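Local coordinates for replisome organizer (Bacillus phage SPP1, PDB 1NO1), which probably acts as a loader and inhibitor of the replicative helicase during phage DNA replication, at residues V6-K11 with Y40-I45. Residues are numbered along the deposited sequence; the frame is centred on the assembly and turned at random.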
# COMPACT_ATOMS: atom_id res chain seq x y z
N VAL A 6 -2.43 -2.19 -7.65
CA VAL A 6 -1.37 -1.67 -6.78
C VAL A 6 -1.49 -0.15 -6.68
O VAL A 6 -1.30 0.43 -5.61
CB VAL A 6 0.05 -2.01 -7.33
CG1 VAL A 6 1.16 -1.38 -6.45
CG2 VAL A 6 0.26 -3.51 -7.37
N VAL A 7 -1.81 0.50 -7.79
CA VAL A 7 -2.08 1.92 -7.75
C VAL A 7 -3.16 2.25 -6.69
O VAL A 7 -3.04 3.29 -6.00
CB VAL A 7 -2.51 2.46 -9.13
CG1 VAL A 7 -3.01 3.90 -9.05
CG2 VAL A 7 -1.37 2.34 -10.12
N GLN A 8 -4.20 1.42 -6.54
CA GLN A 8 -5.20 1.70 -5.50
C GLN A 8 -4.68 1.53 -4.09
O GLN A 8 -5.00 2.33 -3.24
CB GLN A 8 -6.42 0.78 -5.54
CG GLN A 8 -6.99 0.43 -6.84
CD GLN A 8 -8.46 0.03 -6.72
OE1 GLN A 8 -9.01 -0.62 -7.63
NE2 GLN A 8 -9.11 0.43 -5.60
N ILE A 9 -3.95 0.45 -3.81
CA ILE A 9 -3.38 0.28 -2.49
C ILE A 9 -2.60 1.55 -2.12
O ILE A 9 -2.78 2.10 -1.03
CB ILE A 9 -2.43 -0.92 -2.48
CG1 ILE A 9 -3.23 -2.21 -2.66
CG2 ILE A 9 -1.61 -0.97 -1.18
CD1 ILE A 9 -4.20 -2.43 -1.48
N LEU A 10 -1.77 2.05 -3.02
CA LEU A 10 -0.96 3.22 -2.66
C LEU A 10 -1.80 4.49 -2.46
O LEU A 10 -1.47 5.35 -1.65
CB LEU A 10 0.16 3.45 -3.68
CG LEU A 10 1.31 2.43 -3.59
CD1 LEU A 10 2.15 2.41 -4.86
CD2 LEU A 10 2.21 2.67 -2.36
N LYS A 11 -2.91 4.60 -3.17
CA LYS A 11 -3.79 5.76 -3.02
C LYS A 11 -4.49 5.72 -1.65
O LYS A 11 -4.79 6.75 -1.06
CB LYS A 11 -4.80 5.79 -4.17
CG LYS A 11 -6.01 6.69 -3.97
CD LYS A 11 -5.80 8.09 -4.56
CE LYS A 11 -7.00 8.99 -4.28
NZ LYS A 11 -6.89 10.28 -5.08
N TYR A 40 -0.54 -11.65 -4.50
CA TYR A 40 -1.68 -11.43 -3.58
C TYR A 40 -2.99 -10.89 -4.22
O TYR A 40 -2.97 -10.38 -5.33
CB TYR A 40 -1.22 -10.51 -2.44
CG TYR A 40 -0.11 -11.13 -1.67
CD1 TYR A 40 1.22 -10.99 -2.10
CD2 TYR A 40 -0.38 -11.97 -0.57
CE1 TYR A 40 2.26 -11.63 -1.43
CE2 TYR A 40 0.64 -12.59 0.12
CZ TYR A 40 1.97 -12.42 -0.32
OH TYR A 40 3.00 -13.05 0.34
N GLU A 41 -4.10 -10.98 -3.50
CA GLU A 41 -5.40 -10.47 -3.98
C GLU A 41 -5.76 -9.07 -3.40
O GLU A 41 -5.50 -8.75 -2.26
CB GLU A 41 -6.53 -11.51 -3.78
N LEU A 42 -6.34 -8.23 -4.24
CA LEU A 42 -6.66 -6.87 -3.83
C LEU A 42 -7.50 -6.77 -2.52
O LEU A 42 -7.17 -5.98 -1.62
CB LEU A 42 -7.41 -6.20 -4.98
CG LEU A 42 -7.95 -4.82 -4.60
CD1 LEU A 42 -6.79 -3.86 -4.33
CD2 LEU A 42 -8.89 -4.31 -5.68
N GLU A 43 -8.54 -7.57 -2.39
CA GLU A 43 -9.42 -7.55 -1.23
C GLU A 43 -8.69 -7.85 0.09
O GLU A 43 -8.86 -7.13 1.07
CB GLU A 43 -10.69 -8.45 -1.44
CG GLU A 43 -11.77 -8.23 -0.38
CD GLU A 43 -13.00 -9.12 -0.47
OE1 GLU A 43 -13.06 -10.03 -1.32
OE2 GLU A 43 -13.94 -8.91 0.32
N GLU A 44 -7.86 -8.88 0.12
CA GLU A 44 -7.13 -9.24 1.34
C GLU A 44 -6.18 -8.15 1.84
O GLU A 44 -6.17 -7.87 3.03
CB GLU A 44 -6.38 -10.59 1.20
N ILE A 45 -5.41 -7.54 0.94
CA ILE A 45 -4.44 -6.52 1.29
C ILE A 45 -5.07 -5.21 1.78
O ILE A 45 -4.53 -4.56 2.69
CB ILE A 45 -3.47 -6.27 0.08
CG1 ILE A 45 -2.75 -7.56 -0.29
CG2 ILE A 45 -2.37 -5.28 0.39
CD1 ILE A 45 -2.19 -8.28 0.88
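I9 meets L42 and I45 through a single methyl, its CD1, and this apolar trio makes up most of the contact. Because CG1 of I9 lies beside the backbone N, opposite the carbonyl carbon (chi1 -68°), the longer branch reaches across to the second helix. There I9 CD1 sits 3.9 Å from CG2 of I45, the two side chains crossing at about a right angle, and 4.1 Å from CD1 of L42, which runs past it in the opposite direction. I45 touches with its short branch, while its CG1 arm leads away from I9. The backbones stay well apart, with 7.9 Å between the CA atoms of I9 and I45, so the helices meet through side chains alone.

At the more exposed margin, Q8 reaches out as an extended chain, at about a right angle to L42, and only its OE1 comes near, 4.2 Å from CD2 of L42.

E41 is at the N-cap position of helix 42-55, and L42 and I45, on its first turn, face the middle of helix 3-16. M1 also touches I9 and is joined to Y40 by a backbone hydrogen bond, while the neighbouring L10 packs on T29, V30 and W33 of helix 26-37 in this small all-helical domain.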